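Local coordinates for protein sniffer CG10964-PA (Drosophila melanogaster, PDB 1SNY) that probably reduces carbonyl compounds with NADPH, as a short-chain dehydrogenase/reductase whose Rossmann fold binds NADP, at residues Ser23-Gly28 against Ile139-Ala144; His75-Asp80 against Ala92-Val97; Asp80-Asp85 against Thr130-Thr135. One frame throughout, in Å; residues are numbered along the deposited sequence.

Contact 1: residues Ser23-Gly28 against Ile139-Ala144; sequences SILITG and IMLAKA. With NAP (NADP nicotinamide-adenine-dinucleotide phosphate), chain B.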
# COMPACT_ATOMS: atom_id res chain seq x y z
N SER A 23 18.84 4.39 23.35
CA SER A 23 18.68 3.07 22.77
C SER A 23 17.98 3.09 21.42
O SER A 23 17.07 3.88 21.19
CB SER A 23 17.91 2.16 23.73
OG SER A 23 16.58 2.59 23.89
N ILE A 24 18.41 2.22 20.52
CA ILE A 24 17.81 2.14 19.21
C ILE A 24 17.80 0.71 18.72
O ILE A 24 18.74 -0.06 18.97
CB ILE A 24 18.57 3.04 18.19
CG1 ILE A 24 17.99 2.86 16.79
CG2 ILE A 24 20.06 2.70 18.19
CD1 ILE A 24 18.52 3.88 15.78
N LEU A 25 16.72 0.34 18.04
CA LEU A 25 16.56 -0.98 17.45
C LEU A 25 16.51 -0.79 15.94
O LEU A 25 15.66 -0.06 15.44
CB LEU A 25 15.26 -1.63 17.93
CG LEU A 25 14.89 -2.91 17.18
CD1 LEU A 25 15.98 -3.95 17.40
CD2 LEU A 25 13.55 -3.43 17.66
N ILE A 26 17.43 -1.43 15.21
CA ILE A 26 17.47 -1.33 13.75
C ILE A 26 17.38 -2.73 13.16
O ILE A 26 18.17 -3.60 13.52
CB ILE A 26 18.77 -0.67 13.27
CG1 ILE A 26 18.95 0.68 13.97
CG2 ILE A 26 18.73 -0.48 11.76
CD1 ILE A 26 20.28 1.36 13.68
N THR A 27 16.44 -2.95 12.25
CA THR A 27 16.26 -4.26 11.61
C THR A 27 17.08 -4.37 10.32
O THR A 27 17.25 -3.38 9.61
CB THR A 27 14.78 -4.53 11.29
OG1 THR A 27 14.26 -3.49 10.44
CG2 THR A 27 13.97 -4.57 12.58
N GLY A 28 17.60 -5.57 10.05
CA GLY A 28 18.42 -5.81 8.86
C GLY A 28 19.75 -5.05 8.85
O GLY A 28 19.93 -4.13 8.04
N ILE A 139 4.61 -2.68 10.57
CA ILE A 139 3.42 -2.36 11.37
C ILE A 139 3.38 -3.24 12.62
O ILE A 139 3.13 -2.77 13.72
CB ILE A 139 2.10 -2.60 10.57
CG1 ILE A 139 2.01 -1.60 9.40
CG2 ILE A 139 0.89 -2.48 11.49
CD1 ILE A 139 0.80 -1.82 8.50
N MSE A 140 3.63 -4.53 12.43
CA MSE A 140 3.61 -5.44 13.56
C MSE A 140 4.75 -5.23 14.54
O MSE A 140 4.57 -5.40 15.74
CB MSE A 140 3.57 -6.89 13.07
CG MSE A 140 2.31 -7.24 12.28
SE MSE A 140 0.63 -6.92 13.20
CE MSE A 140 0.62 -8.49 14.38
N LEU A 141 5.93 -4.85 14.05
CA LEU A 141 7.04 -4.60 14.95
C LEU A 141 6.76 -3.31 15.72
O LEU A 141 7.08 -3.20 16.90
CB LEU A 141 8.37 -4.48 14.18
CG LEU A 141 9.62 -4.39 15.07
CD1 LEU A 141 9.60 -5.52 16.11
CD2 LEU A 141 10.87 -4.49 14.23
N ALA A 142 6.16 -2.33 15.04
CA ALA A 142 5.83 -1.07 15.69
C ALA A 142 4.89 -1.40 16.84
O ALA A 142 5.08 -0.93 17.97
CB ALA A 142 5.15 -0.12 14.71
N LYS A 143 3.90 -2.23 16.55
CA LYS A 143 2.91 -2.65 17.55
C LYS A 143 3.59 -3.26 18.78
O LYS A 143 3.30 -2.86 19.92
CB LYS A 143 1.95 -3.69 16.94
CG LYS A 143 0.99 -4.32 17.96
CD LYS A 143 0.19 -5.48 17.35
CE LYS A 143 -0.70 -6.13 18.41
NZ LYS A 143 -1.52 -7.24 17.87
N ALA A 144 4.49 -4.20 18.54
CA ALA A 144 5.19 -4.88 19.62
C ALA A 144 6.07 -3.96 20.46
O ALA A 144 6.14 -4.09 21.67
CB ALA A 144 6.04 -6.02 19.05
PA NAP B . 19.66 -4.87 1.09
O1A NAP B . 19.05 -5.87 0.30
O2A NAP B . 21.13 -4.51 1.07
O5B NAP B . 19.33 -5.14 2.63
C5B NAP B . 18.00 -5.55 3.02
C4B NAP B . 18.22 -5.92 4.52
O4B NAP B . 16.88 -6.36 5.05
C3B NAP B . 19.13 -7.16 4.77
O3B NAP B . 19.84 -6.90 5.99
C2B NAP B . 18.14 -8.30 4.86
O2B NAP B . 18.58 -9.48 5.51
C1B NAP B . 16.96 -7.65 5.61
N9A NAP B . 15.77 -8.46 5.41
C8A NAP B . 15.03 -8.78 4.28
N7A NAP B . 14.00 -9.58 4.52
C5A NAP B . 14.07 -9.80 5.89
C6A NAP B . 13.25 -10.57 6.73
N6A NAP B . 12.17 -11.30 6.37
N1A NAP B . 13.58 -10.60 8.09
C2A NAP B . 14.69 -9.88 8.59
N3A NAP B . 15.51 -9.12 7.78
C4A NAP B . 15.17 -9.10 6.44
O3 NAP B . 18.92 -3.50 0.83
PN NAP B . 19.15 -2.03 1.37
O1N NAP B . 19.48 -1.13 0.25
O2N NAP B . 20.14 -2.13 2.47
O5D NAP B . 17.70 -1.64 1.88
C5D NAP B . 17.53 -1.03 3.20
C4D NAP B . 16.16 -0.37 3.24
O4D NAP B . 16.19 0.85 2.45
C3D NAP B . 14.98 -1.21 2.66
O3D NAP B . 13.79 -1.06 3.48
C2D NAP B . 14.83 -0.64 1.26
O2D NAP B . 13.56 -0.87 0.69
C1D NAP B . 15.10 0.80 1.47
N1N NAP B . 15.63 1.57 0.33
C2N NAP B . 16.88 1.31 -0.34
C3N NAP B . 17.23 2.15 -1.41
C7N NAP B . 18.55 1.92 -2.15
O7N NAP B . 18.79 2.68 -3.07
N7N NAP B . 19.36 0.96 -1.81
C4N NAP B . 16.35 3.25 -1.84
C5N NAP B . 15.14 3.45 -1.15
C6N NAP B . 14.76 2.62 -0.06
P2B NAP B . 19.29 -10.73 4.72
O1X NAP B . 20.75 -10.32 4.50
O2X NAP B . 19.12 -11.83 5.71
O3X NAP B . 18.56 -10.91 3.39
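T27 and L141 meet tip to tip, methyl on methyl: CG2 of T27 lies 3.5 Å from CD2 of L141. The same leucine methyl also serves L25, more loosely, with CD2 of L25 at 4.5 Å from CD2 of L141. One methyl thus touches L25 of the strand and T27 just beyond its end; leucine, apolar and long enough to reach from the helix, suits the buried place. L141 reaches them because its CG is anti to the backbone N (chi1 -173°). T27 divides its labour: with chi1 at 58°, CG2 faces the leucine while OG1 is hydrogen-bonded to the backbone N atoms of N109 and A110, so the buried hydroxyl is satisfied. This is the start of a Rossmann fold, in which strand 23-26 lies between strands 50-55 and 105-108 and helix 124-155 packs against one side of the sheet. T27 and G28 open the glycine-rich TGxxxGxG motif of the family. G28 has a positive phi, and a CB there would run into O4B of the NADP; its CA lies 3.4 Å from O3B of the cofactor. L141 also touches L106 and N108 of strand 105-108 and L90 of helix 87-98, while NZ of K143 is hydrogen-bonded to V122 O of the second subunit.

Contact 2: residues His75-Asp80 against Ala92-Val97; sequences HILEID and ADIEGV. With NAP (NADP nicotinamide-adenine-dinucleotide phosphate), chain B.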
# COMPACT_ATOMS: atom_id res chain seq x y z
N HIS A 75 24.17 -4.83 20.39
CA HIS A 75 23.47 -6.03 20.84
C HIS A 75 22.90 -6.72 19.61
O HIS A 75 22.07 -6.14 18.90
CB HIS A 75 22.33 -5.68 21.79
CG HIS A 75 22.77 -5.00 23.05
ND1 HIS A 75 23.25 -5.68 24.14
CD2 HIS A 75 22.81 -3.68 23.39
CE1 HIS A 75 23.56 -4.83 25.10
NE2 HIS A 75 23.30 -3.61 24.67
N ILE A 76 23.33 -7.95 19.34
CA ILE A 76 22.83 -8.67 18.19
C ILE A 76 21.68 -9.60 18.57
O ILE A 76 21.81 -10.45 19.45
CB ILE A 76 23.94 -9.51 17.52
CG1 ILE A 76 25.10 -8.59 17.13
CG2 ILE A 76 23.38 -10.23 16.30
CD1 ILE A 76 26.24 -9.31 16.43
N LEU A 77 20.54 -9.42 17.90
CA LEU A 77 19.36 -10.23 18.14
C LEU A 77 19.08 -10.98 16.85
O LEU A 77 18.99 -10.37 15.78
CB LEU A 77 18.17 -9.34 18.50
CG LEU A 77 18.37 -8.37 19.67
CD1 LEU A 77 17.18 -7.41 19.77
CD2 LEU A 77 18.53 -9.14 20.96
N GLU A 78 18.94 -12.30 16.93
CA GLU A 78 18.68 -13.10 15.73
C GLU A 78 17.20 -13.42 15.59
O GLU A 78 16.57 -13.95 16.51
CB GLU A 78 19.51 -14.38 15.75
CG GLU A 78 19.39 -15.20 14.47
CD GLU A 78 20.36 -16.36 14.42
OE1 GLU A 78 21.57 -16.12 14.19
OE2 GLU A 78 19.92 -17.51 14.62
N ILE A 79 16.65 -13.12 14.42
CA ILE A 79 15.23 -13.35 14.18
C ILE A 79 14.87 -13.11 12.72
O ILE A 79 15.52 -12.32 12.03
CB ILE A 79 14.38 -12.39 15.05
CG1 ILE A 79 12.90 -12.47 14.66
CG2 ILE A 79 14.87 -10.95 14.87
CD1 ILE A 79 11.99 -11.60 15.50
N ASP A 80 13.85 -13.82 12.24
CA ASP A 80 13.37 -13.61 10.88
C ASP A 80 12.05 -12.89 11.11
O ASP A 80 11.08 -13.48 11.59
CB ASP A 80 13.14 -14.93 10.14
CG ASP A 80 12.70 -14.71 8.70
OD1 ASP A 80 13.20 -15.42 7.79
OD2 ASP A 80 11.83 -13.84 8.47
N ALA A 92 11.00 -8.75 24.84
CA ALA A 92 11.38 -9.18 26.18
C ALA A 92 12.86 -8.92 26.39
O ALA A 92 13.25 -8.30 27.37
CB ALA A 92 11.07 -10.66 26.37
N ASP A 93 13.68 -9.39 25.45
CA ASP A 93 15.12 -9.20 25.54
C ASP A 93 15.48 -7.72 25.62
O ASP A 93 16.39 -7.34 26.36
CB ASP A 93 15.82 -9.84 24.34
CG ASP A 93 15.52 -11.33 24.22
OD1 ASP A 93 15.30 -11.98 25.26
OD2 ASP A 93 15.52 -11.85 23.08
N ILE A 94 14.79 -6.89 24.86
CA ILE A 94 15.07 -5.47 24.88
C ILE A 94 14.74 -4.88 26.25
O ILE A 94 15.59 -4.24 26.87
CB ILE A 94 14.25 -4.72 23.80
CG1 ILE A 94 14.71 -5.17 22.41
CG2 ILE A 94 14.44 -3.21 23.95
CD1 ILE A 94 13.93 -4.55 21.26
N GLU A 95 13.51 -5.10 26.71
CA GLU A 95 13.08 -4.57 27.99
C GLU A 95 14.01 -4.97 29.13
O GLU A 95 14.28 -4.18 30.04
CB GLU A 95 11.65 -5.03 28.30
CG GLU A 95 11.01 -4.33 29.48
CD GLU A 95 9.54 -4.66 29.64
OE1 GLU A 95 9.21 -5.85 29.83
OE2 GLU A 95 8.71 -3.73 29.57
N GLY A 96 14.52 -6.20 29.09
CA GLY A 96 15.41 -6.66 30.13
C GLY A 96 16.66 -5.80 30.21
O GLY A 96 17.20 -5.57 31.30
N VAL A 97 17.12 -5.32 29.06
CA VAL A 97 18.31 -4.50 29.00
C VAL A 97 18.05 -3.02 29.29
O VAL A 97 18.75 -2.41 30.10
CB VAL A 97 19.00 -4.63 27.62
CG1 VAL A 97 20.23 -3.74 27.56
CG2 VAL A 97 19.38 -6.08 27.36
PA NAP B . 19.66 -4.87 1.09
O1A NAP B . 19.05 -5.87 0.30
O2A NAP B . 21.13 -4.51 1.07
O5B NAP B . 19.33 -5.14 2.63
C5B NAP B . 18.00 -5.55 3.02
C4B NAP B . 18.22 -5.92 4.52
O4B NAP B . 16.88 -6.36 5.05
C3B NAP B . 19.13 -7.16 4.77
O3B NAP B . 19.84 -6.90 5.99
C2B NAP B . 18.14 -8.30 4.86
O2B NAP B . 18.58 -9.48 5.51
C1B NAP B . 16.96 -7.65 5.61
N9A NAP B . 15.77 -8.46 5.41
C8A NAP B . 15.03 -8.78 4.28
N7A NAP B . 14.00 -9.58 4.52
C5A NAP B . 14.07 -9.80 5.89
C6A NAP B . 13.25 -10.57 6.73
N6A NAP B . 12.17 -11.30 6.37
N1A NAP B . 13.58 -10.60 8.09
C2A NAP B . 14.69 -9.88 8.59
N3A NAP B . 15.51 -9.12 7.78
C4A NAP B . 15.17 -9.10 6.44
O3 NAP B . 18.92 -3.50 0.83
PN NAP B . 19.15 -2.03 1.37
O1N NAP B . 19.48 -1.13 0.25
O2N NAP B . 20.14 -2.13 2.47
O5D NAP B . 17.70 -1.64 1.88
C5D NAP B . 17.53 -1.03 3.20
C4D NAP B . 16.16 -0.37 3.24
O4D NAP B . 16.19 0.85 2.45
C3D NAP B . 14.98 -1.21 2.66
O3D NAP B . 13.79 -1.06 3.48
C2D NAP B . 14.83 -0.64 1.26
O2D NAP B . 13.56 -0.87 0.69
C1D NAP B . 15.10 0.80 1.47
N1N NAP B . 15.63 1.57 0.33
C2N NAP B . 16.88 1.31 -0.34
C3N NAP B . 17.23 2.15 -1.41
C7N NAP B . 18.55 1.92 -2.15
O7N NAP B . 18.79 2.68 -3.07
N7N NAP B . 19.36 0.96 -1.81
C4N NAP B . 16.35 3.25 -1.84
C5N NAP B . 15.14 3.45 -1.15
C6N NAP B . 14.76 2.62 -0.06
P2B NAP B . 19.29 -10.73 4.72
O1X NAP B . 20.75 -10.32 4.50
O2X NAP B . 19.12 -11.83 5.71
O3X NAP B . 18.56 -10.91 3.39
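Between L77 and the neighbouring helix residues D93 and I94 the contact is apolar, and the two methyls of the leucine share the work. CD1 of L77 lies 4.3 Å from CG1 of I94, and CD2 of L77 lies 4.4 Å from CB of D93. Leucine suits a strand position facing a helix, since its fork touches two neighbouring residues at once; I94, more deeply buried, extends its end toward the strand. Strand 75-78 and helix 92-97 run nearly antiparallel, at 160°, with axes 10.9 Å apart, as expected where a helix returns along the strand it follows in a Rossmann sheet. The second kind of contact sets an aromatic ring beside a methyl group: NE2 of H75 is 4.2 Å from CG1 of V97, which approaches obliquely, its methyl anti to the backbone N (chi1 179°). Polar groups find their partners elsewhere. NE2 of H75 is hydrogen-bonded to ND1 of H50, its ring stacks with F52, and D93 forms a salt bridge with K89 of its own helix. The helix is therefore held to this outermost strand by dispersion and burial of carbon, while the charge of D93 is met within the helix.

Contact 3: residues Asp80-Asp85 against Thr130-Thr135; sequences DLRNFD and TLQTNT. With NAP (NADP nicotinamide-adenine-dinucleotide phosphate), chain B.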
# COMPACT_ATOMS: atom_id res chain seq x y z
N ASP A 80 13.85 -13.82 12.24
CA ASP A 80 13.37 -13.61 10.88
C ASP A 80 12.05 -12.89 11.11
O ASP A 80 11.08 -13.48 11.59
CB ASP A 80 13.14 -14.93 10.14
CG ASP A 80 12.70 -14.71 8.70
OD1 ASP A 80 13.20 -15.42 7.79
OD2 ASP A 80 11.83 -13.84 8.47
N LEU A 81 12.03 -11.60 10.80
CA LEU A 81 10.86 -10.76 11.02
C LEU A 81 9.52 -11.32 10.55
O LEU A 81 8.46 -10.83 10.96
CB LEU A 81 11.12 -9.37 10.41
CG LEU A 81 12.31 -8.67 11.09
CD1 LEU A 81 12.56 -7.31 10.46
CD2 LEU A 81 12.02 -8.51 12.58
N ARG A 82 9.54 -12.35 9.70
CA ARG A 82 8.31 -12.96 9.22
C ARG A 82 7.65 -13.82 10.30
O ARG A 82 6.48 -14.19 10.18
CB ARG A 82 8.59 -13.81 7.97
CG ARG A 82 8.98 -12.99 6.75
CD ARG A 82 9.34 -13.88 5.56
NE ARG A 82 10.53 -14.68 5.84
CZ ARG A 82 11.17 -15.41 4.93
NH1 ARG A 82 10.74 -15.43 3.67
NH2 ARG A 82 12.25 -16.11 5.27
N ASN A 83 8.40 -14.13 11.35
CA ASN A 83 7.87 -14.95 12.44
C ASN A 83 7.26 -14.08 13.53
O ASN A 83 7.88 -13.82 14.56
CB ASN A 83 8.99 -15.82 13.01
CG ASN A 83 9.67 -16.66 11.95
OD1 ASN A 83 9.03 -17.48 11.29
ND2 ASN A 83 10.97 -16.45 11.78
N PHE A 84 6.03 -13.64 13.29
CA PHE A 84 5.31 -12.77 14.21
C PHE A 84 5.21 -13.25 15.66
O PHE A 84 5.05 -12.44 16.57
CB PHE A 84 3.91 -12.49 13.67
CG PHE A 84 3.91 -11.84 12.31
CD1 PHE A 84 3.26 -12.44 11.24
CD2 PHE A 84 4.59 -10.65 12.10
CE1 PHE A 84 3.29 -11.86 9.97
CE2 PHE A 84 4.63 -10.05 10.84
CZ PHE A 84 3.97 -10.66 9.77
N ASP A 85 5.29 -14.56 15.87
CA ASP A 85 5.20 -15.10 17.22
C ASP A 85 6.50 -14.91 17.98
O ASP A 85 6.53 -15.00 19.20
CB ASP A 85 4.83 -16.58 17.18
CG ASP A 85 3.51 -16.83 16.50
OD1 ASP A 85 2.52 -16.15 16.84
OD2 ASP A 85 3.45 -17.71 15.61
N THR A 130 6.22 -9.37 -0.84
CA THR A 130 6.82 -8.05 -0.70
C THR A 130 5.98 -7.23 0.27
O THR A 130 6.50 -6.52 1.12
CB THR A 130 6.91 -7.34 -2.06
OG1 THR A 130 7.77 -8.09 -2.93
CG2 THR A 130 7.49 -5.93 -1.90
N LEU A 131 4.66 -7.34 0.14
CA LEU A 131 3.77 -6.63 1.04
C LEU A 131 3.95 -7.11 2.48
O LEU A 131 3.86 -6.32 3.42
CB LEU A 131 2.33 -6.79 0.57
CG LEU A 131 1.97 -5.95 -0.66
CD1 LEU A 131 0.69 -6.47 -1.29
CD2 LEU A 131 1.81 -4.48 -0.26
N GLN A 132 4.19 -8.40 2.68
CA GLN A 132 4.37 -8.90 4.05
C GLN A 132 5.63 -8.37 4.73
O GLN A 132 5.59 -7.94 5.88
CB GLN A 132 4.38 -10.43 4.06
CG GLN A 132 4.58 -11.00 5.44
CD GLN A 132 4.62 -12.50 5.44
OE1 GLN A 132 5.47 -13.10 4.78
NE2 GLN A 132 3.70 -13.13 6.16
N THR A 133 6.76 -8.39 4.02
CA THR A 133 8.02 -7.93 4.59
C THR A 133 8.19 -6.41 4.65
O THR A 133 8.69 -5.88 5.64
CB THR A 133 9.22 -8.50 3.79
OG1 THR A 133 9.29 -9.92 3.96
CG2 THR A 133 10.53 -7.87 4.27
N ASN A 134 7.75 -5.72 3.61
CA ASN A 134 7.91 -4.26 3.57
C ASN A 134 6.78 -3.48 4.24
O ASN A 134 6.96 -2.30 4.59
CB ASN A 134 8.03 -3.79 2.11
CG ASN A 134 9.34 -4.20 1.48
OD1 ASN A 134 10.10 -4.99 2.04
ND2 ASN A 134 9.62 -3.67 0.29
N THR A 135 5.64 -4.11 4.43
CA THR A 135 4.50 -3.39 5.01
C THR A 135 4.00 -3.95 6.34
O THR A 135 3.97 -3.26 7.36
CB THR A 135 3.33 -3.35 4.01
OG1 THR A 135 3.80 -2.91 2.73
CG2 THR A 135 2.21 -2.43 4.51
PA NAP B . 19.66 -4.87 1.09
O1A NAP B . 19.05 -5.87 0.30
O2A NAP B . 21.13 -4.51 1.07
O5B NAP B . 19.33 -5.14 2.63
C5B NAP B . 18.00 -5.55 3.02
C4B NAP B . 18.22 -5.92 4.52
O4B NAP B . 16.88 -6.36 5.05
C3B NAP B . 19.13 -7.16 4.77
O3B NAP B . 19.84 -6.90 5.99
C2B NAP B . 18.14 -8.30 4.86
O2B NAP B . 18.58 -9.48 5.51
C1B NAP B . 16.96 -7.65 5.61
N9A NAP B . 15.77 -8.46 5.41
C8A NAP B . 15.03 -8.78 4.28
N7A NAP B . 14.00 -9.58 4.52
C5A NAP B . 14.07 -9.80 5.89
C6A NAP B . 13.25 -10.57 6.73
N6A NAP B . 12.17 -11.30 6.37
N1A NAP B . 13.58 -10.60 8.09
C2A NAP B . 14.69 -9.88 8.59
N3A NAP B . 15.51 -9.12 7.78
C4A NAP B . 15.17 -9.10 6.44
O3 NAP B . 18.92 -3.50 0.83
PN NAP B . 19.15 -2.03 1.37
O1N NAP B . 19.48 -1.13 0.25
O2N NAP B . 20.14 -2.13 2.47
O5D NAP B . 17.70 -1.64 1.88
C5D NAP B . 17.53 -1.03 3.20
C4D NAP B . 16.16 -0.37 3.24
O4D NAP B . 16.19 0.85 2.45
C3D NAP B . 14.98 -1.21 2.66
O3D NAP B . 13.79 -1.06 3.48
C2D NAP B . 14.83 -0.64 1.26
O2D NAP B . 13.56 -0.87 0.69
C1D NAP B . 15.10 0.80 1.47
N1N NAP B . 15.63 1.57 0.33
C2N NAP B . 16.88 1.31 -0.34
C3N NAP B . 17.23 2.15 -1.41
C7N NAP B . 18.55 1.92 -2.15
O7N NAP B . 18.79 2.68 -3.07
N7N NAP B . 19.36 0.96 -1.81
C4N NAP B . 16.35 3.25 -1.84
C5N NAP B . 15.14 3.45 -1.15
C6N NAP B . 14.76 2.62 -0.06
P2B NAP B . 19.29 -10.73 4.72
O1X NAP B . 20.75 -10.32 4.50
O2X NAP B . 19.12 -11.83 5.71
O3X NAP B . 18.56 -10.91 3.39
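A type I turn from D80 to N83 brings R82 up to T133 and Q132 of helix 124-155, with the CA atoms of R82 and T133 6.8 Å apart. Q132 extends toward the loop: its OE1 lies 4.0 Å from CG of R82 in the turn, the side chains crossing at about a right angle with amide and guanidinium planes 79° apart. NE2 of Q132 comes to 4.0 Å from CE1 of F84, just after the turn, approaching the ring obliquely. The arginine chain bends at chi3 (-64°) and presents its guanidinium side-on to the syn sides of the D80 carboxylate: NH2 of R82 gives a salt bridge of 2.8 Å to OD1 of D80, and NE of R82 reaches OD2 of D80 at 3.1 Å. On its anti side, OD2 accepts from the backbone N of R82 at 3.0 Å, closing an Asx turn. R56, which also binds NADP, lies close to the guanidinium and forms a long, weak ion pair with OD1. The adenine sits alongside. Its N6A packs on CG of R82 and donates a weak hydrogen bond of 3.3 Å to OD2 of D80; N1A accepts a weak one from the backbone N of L81, whose side-chain carbons pack against C2A. An alanine in place of D80 would remove three bonds from R82 and would probably let the guanidinium turn away, leaving the adenine amino group without this acceptor. One short carboxylate serves turn, arginine and adenine together, so recognition of the base probably depends on how firmly the turn is held.

Contact 1 is core, contact 2 lies at the surface and contact 3 is partly buried at the cofactor's adenine end. Contacts 1 and 2 both set a helix on the same parallel sheet, the first on an interior strand and the second on the outermost one; L25 and I94 join them by packing. Contacts 1 and 3 share helix 124-155, touch again where T27 meets L81 and M140 meets F84, and both reach the second subunit. Contacts 2 and 3 share D80, which touches neither opposing helix segment and turns to the cofactor instead. Chemistry follows place: methyls in the core, carbon and ring at the sheet edge, and in contact 3 an amide against the arginine's carbons and the phenylalanine ring, with the charged D80-R82 pair beside the adenine.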